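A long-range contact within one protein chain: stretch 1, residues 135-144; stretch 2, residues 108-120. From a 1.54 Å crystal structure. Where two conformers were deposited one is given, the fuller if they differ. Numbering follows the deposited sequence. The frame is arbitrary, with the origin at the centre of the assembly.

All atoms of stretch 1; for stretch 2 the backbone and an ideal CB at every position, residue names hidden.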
# COMPACT_ATOMS: atom_id res chain seq x y z
N VAL A 135 3.67 2.97 -1.49
CA VAL A 135 4.55 2.80 -2.65
C VAL A 135 6.00 2.57 -2.18
O VAL A 135 6.83 2.07 -2.94
CB VAL A 135 4.43 4.02 -3.61
CG1 VAL A 135 5.25 3.80 -4.87
CG2 VAL A 135 2.96 4.25 -3.98
N ALA A 136 6.30 2.88 -0.91
CA ALA A 136 7.62 2.56 -0.33
C ALA A 136 7.93 1.06 -0.45
O ALA A 136 9.10 0.66 -0.44
CB ALA A 136 7.68 2.99 1.13
N ALA A 137 6.89 0.24 -0.53
CA ALA A 137 7.07 -1.21 -0.72
C ALA A 137 7.82 -1.56 -1.99
O ALA A 137 8.44 -2.62 -2.07
CB ALA A 137 5.73 -1.92 -0.74
N LEU A 138 7.76 -0.70 -3.00
CA LEU A 138 8.26 -1.05 -4.34
C LEU A 138 9.65 -0.52 -4.65
O LEU A 138 10.27 -0.94 -5.63
CB LEU A 138 7.30 -0.55 -5.41
CG LEU A 138 5.83 -0.95 -5.25
CD1 LEU A 138 5.03 -0.44 -6.43
CD2 LEU A 138 5.68 -2.47 -5.11
N ILE A 139 10.14 0.41 -3.83
CA ILE A 139 11.40 1.09 -4.12
C ILE A 139 12.58 0.13 -4.38
O ILE A 139 13.34 0.32 -5.33
CB ILE A 139 11.79 2.02 -2.97
CG1 ILE A 139 10.73 3.12 -2.77
CG2 ILE A 139 13.12 2.69 -3.23
CD1 ILE A 139 10.86 3.78 -1.42
N ASN A 140 12.73 -0.88 -3.52
CA ASN A 140 13.92 -1.73 -3.50
C ASN A 140 13.68 -3.15 -4.00
O ASN A 140 14.52 -4.04 -3.80
CB ASN A 140 14.49 -1.82 -2.08
CG ASN A 140 14.92 -0.49 -1.53
OD1 ASN A 140 15.63 0.28 -2.19
ND2 ASN A 140 14.50 -0.20 -0.32
N VAL A 141 12.56 -3.39 -4.68
CA VAL A 141 12.30 -4.70 -5.25
C VAL A 141 13.19 -4.91 -6.47
O VAL A 141 13.04 -4.20 -7.46
CB VAL A 141 10.82 -4.88 -5.64
CG1 VAL A 141 10.59 -6.26 -6.24
CG2 VAL A 141 9.92 -4.66 -4.44
N LYS A 142 14.10 -5.88 -6.39
CA LYS A 142 15.08 -6.11 -7.45
C LYS A 142 14.96 -7.49 -8.06
O LYS A 142 14.66 -8.45 -7.37
CB LYS A 142 16.50 -5.94 -6.91
CG LYS A 142 16.85 -4.52 -6.56
CD LYS A 142 18.11 -4.48 -5.74
CE LYS A 142 18.41 -3.07 -5.29
NZ LYS A 142 18.84 -2.22 -6.39
N ASP A 143 15.23 -7.57 -9.37
CA ASP A 143 15.25 -8.83 -10.10
C ASP A 143 16.55 -9.58 -9.80
O ASP A 143 17.34 -9.15 -8.97
CB ASP A 143 15.07 -8.60 -11.61
CG ASP A 143 16.22 -7.83 -12.27
OD1 ASP A 143 17.33 -7.72 -11.71
OD2 ASP A 143 16.02 -7.34 -13.40
N ASN A 144 16.79 -10.70 -10.48
CA ASN A 144 17.93 -11.54 -10.16
C ASN A 144 19.27 -10.93 -10.58
O ASN A 144 20.33 -11.48 -10.26
CB ASN A 144 17.77 -12.91 -10.82
CG ASN A 144 18.61 -13.98 -10.13
OD1 ASN A 144 18.56 -14.15 -8.91
ND2 ASN A 144 19.38 -14.71 -10.93
N UNK A 108 8.19 -1.02 5.34
CA UNK A 108 8.04 -1.57 3.99
C UNK A 108 9.33 -1.66 3.16
O UNK A 108 9.54 -2.66 2.49
CB UNK A 108 7.03 -0.72 3.22
N UNK A 109 10.17 -0.59 3.16
CA UNK A 109 11.23 -0.54 2.14
C UNK A 109 12.20 -1.71 2.12
O UNK A 109 12.66 -2.12 1.06
CB UNK A 109 12.04 0.74 2.33
N UNK A 110 12.52 -2.23 3.30
CA UNK A 110 13.59 -3.22 3.39
C UNK A 110 13.06 -4.60 3.77
O UNK A 110 13.83 -5.50 4.09
CB UNK A 110 14.64 -2.77 4.41
N UNK A 111 11.75 -4.79 3.66
CA UNK A 111 11.16 -6.07 4.04
C UNK A 111 11.44 -7.15 3.00
O UNK A 111 11.03 -7.03 1.85
CB UNK A 111 9.65 -5.92 4.24
N UNK A 112 12.10 -8.23 3.42
CA UNK A 112 12.48 -9.30 2.49
C UNK A 112 11.27 -10.01 1.90
O UNK A 112 11.29 -10.40 0.74
CB UNK A 112 13.37 -10.32 3.20
N UNK A 113 10.23 -10.20 2.69
CA UNK A 113 9.05 -10.87 2.18
C UNK A 113 8.32 -10.03 1.16
O UNK A 113 7.76 -10.57 0.21
CB UNK A 113 8.11 -11.23 3.33
N UNK A 114 8.32 -8.71 1.34
CA UNK A 114 7.75 -7.86 0.30
C UNK A 114 8.55 -8.07 -0.99
O UNK A 114 7.97 -8.28 -2.07
CB UNK A 114 7.76 -6.39 0.72
N UNK A 115 9.87 -8.02 -0.90
CA UNK A 115 10.70 -8.14 -2.10
C UNK A 115 10.43 -9.44 -2.85
O UNK A 115 10.17 -9.43 -4.05
CB UNK A 115 12.18 -8.06 -1.73
N UNK A 116 10.45 -10.57 -2.14
CA UNK A 116 10.28 -11.87 -2.80
C UNK A 116 8.84 -12.07 -3.29
O UNK A 116 8.63 -12.62 -4.38
CB UNK A 116 10.67 -13.00 -1.84
N UNK A 117 7.85 -11.59 -2.54
CA UNK A 117 6.47 -11.85 -2.95
C UNK A 117 6.05 -10.95 -4.10
O UNK A 117 5.29 -11.39 -4.97
CB UNK A 117 5.52 -11.66 -1.77
N UNK A 118 6.53 -9.72 -4.12
CA UNK A 118 6.26 -8.84 -5.27
C UNK A 118 6.89 -9.45 -6.52
O UNK A 118 6.25 -9.49 -7.57
CB UNK A 118 6.80 -7.43 -5.03
N UNK A 119 8.13 -9.96 -6.41
CA UNK A 119 8.76 -10.65 -7.54
C UNK A 119 7.93 -11.81 -8.05
O UNK A 119 7.82 -12.03 -9.25
CB UNK A 119 10.15 -11.16 -7.14
N UNK A 120 7.35 -12.58 -7.13
CA UNK A 120 6.56 -13.73 -7.54
C UNK A 120 5.33 -13.29 -8.35
O UNK A 120 5.05 -13.83 -9.41
CB UNK A 120 6.13 -14.54 -6.31

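Position 108 points its CA-to-CB bond toward stretch 1, and its ideal CB lies 3.9 Å from Ala-137 N. Two alanine methyls are the nearest side chains on offer, so they leave room for something apolar, whether branched, long or aromatic. The residue is Phe-108. Its CD2 comes 3.7 Å from Ala-137 CB, while its CB meets Ala-136 CB at 4.3 Å.

At position 109 a phi of -58° would admit proline, and the CB points sideways, 3.7 Å from Asn-140 ND2. Many compact side chains would fit; the visible backbone carbonyl matters more, because Asn-140 ND2 donates to it (ND2 to O of 109, 3.0 Å, nearly straight at 175°). The residue is Pro-109. Its CG packs 4.3 Å from Ala-136 CB, and its CA makes a CA-H...O contact with Ala-136 O at 3.6 Å.

Position 110 turns its CB away, into open space, where polar residues are at ease. Asn-110 bends back so that its OD1 lies 3.5 Å from Asn-140 ND2, at too poor an angle for a hydrogen bond; water 3 joins these two atoms instead.

Position 111 is out of reach and directly precedes a helix, which favours Asn, Asp, Ser or Thr. Asn-111 caps it, OD1 accepting from the backbone N of 114 at 2.8 Å. Positions 112 and 113, also out of reach, are Ala-112 and Asn-113.

Position 114 points toward stretch 1, its ideal CB 4.7 Å from Ala-137 O. The methyl of Ala-137 makes an aliphatic residue apt: Ile-114 sets CG2 4.0 Å from Ala-137 CB.

Position 115 points sideways, near the backbone of Val-141, so either an apolar or a polar side chain could lie along the turn of stretch 1. His-115 does some of each. NE2 donates to Pro-109 O at 3.0 Å, so this carbonyl receives both His-115 and Asn-140, and Asn-140 O lies over one face of the ring.

Positions 116 and 117, away and out of reach respectively, tolerate polar residues. They are Ser-116 and Lys-117, whose NZ donates to Asn-113 OD1 at 2.8 Å.

Position 118 points toward stretch 1, its ideal CB only 4.1 Å from Val-141 CG1: a place for a modest aliphatic group. Val-118 CG1 packs 3.9 Å from Val-141 CG1 and 4.4 Å from Leu-138 CD2.

Position 119 points sideways, but a longer apolar chain could reach back. Leu-119 does so, with CG 4.1 Å from Val-141 CG1 and CD1 3.3 Å from Lys-142 O. Position 120 is out of reach, free to be polar: Asp-120.

Stretch 2 (108-120) FPNNANIHSKVLD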
# COMPACT_ATOMS: atom_id res chain seq x y z
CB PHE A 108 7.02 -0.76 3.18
CG PHE A 108 5.56 -1.15 3.39
CD1 PHE A 108 5.16 -1.96 4.44
CD2 PHE A 108 4.60 -0.67 2.51
CE1 PHE A 108 3.82 -2.31 4.58
CE2 PHE A 108 3.29 -1.00 2.65
CZ PHE A 108 2.88 -1.82 3.68
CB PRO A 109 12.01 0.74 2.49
CG PRO A 109 11.10 1.56 3.28
CD PRO A 109 10.14 0.63 3.98
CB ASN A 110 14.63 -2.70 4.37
CG ASN A 110 15.29 -1.41 3.88
OD1 ASN A 110 15.72 -1.34 2.73
ND2 ASN A 110 15.27 -0.37 4.69
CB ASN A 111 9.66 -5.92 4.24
CG ASN A 111 9.03 -7.16 4.81
OD1 ASN A 111 8.68 -8.09 4.07
ND2 ASN A 111 8.90 -7.21 6.14
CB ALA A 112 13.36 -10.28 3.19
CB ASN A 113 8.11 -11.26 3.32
CG ASN A 113 8.51 -12.56 3.98
OD1 ASN A 113 8.19 -13.64 3.49
ND2 ASN A 113 9.21 -12.46 5.10
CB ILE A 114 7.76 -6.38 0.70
CG1 ILE A 114 6.70 -6.11 1.76
CG2 ILE A 114 7.51 -5.49 -0.52
CD1 ILE A 114 6.64 -4.64 2.21
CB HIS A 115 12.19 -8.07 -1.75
CG HIS A 115 12.61 -6.78 -1.10
ND1 HIS A 115 13.86 -6.61 -0.54
CD2 HIS A 115 11.93 -5.62 -0.89
CE1 HIS A 115 13.94 -5.39 -0.04
NE2 HIS A 115 12.79 -4.78 -0.22
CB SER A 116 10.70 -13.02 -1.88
OG SER A 116 9.94 -13.08 -0.69
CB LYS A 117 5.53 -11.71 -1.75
CG LYS A 117 5.75 -12.85 -0.75
CD LYS A 117 4.96 -12.72 0.55
CE LYS A 117 4.98 -14.02 1.36
NZ LYS A 117 6.35 -14.56 1.63
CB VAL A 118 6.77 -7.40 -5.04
CG1 VAL A 118 6.67 -6.57 -6.32
CG2 VAL A 118 5.95 -6.72 -3.94
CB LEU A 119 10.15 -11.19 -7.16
CG LEU A 119 11.26 -10.17 -7.10
CD1 LEU A 119 12.49 -10.85 -6.53
CD2 LEU A 119 11.56 -9.59 -8.50
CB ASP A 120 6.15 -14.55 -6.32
CG ASP A 120 5.50 -15.86 -6.70
OD1 ASP A 120 4.32 -15.84 -7.09
OD2 ASP A 120 6.18 -16.92 -6.60
O HOH W 1 10.14 -3.31 -0.05
O HOH W 2 11.23 -2.30 -1.55
O HOH W 3 16.23 1.54 1.40
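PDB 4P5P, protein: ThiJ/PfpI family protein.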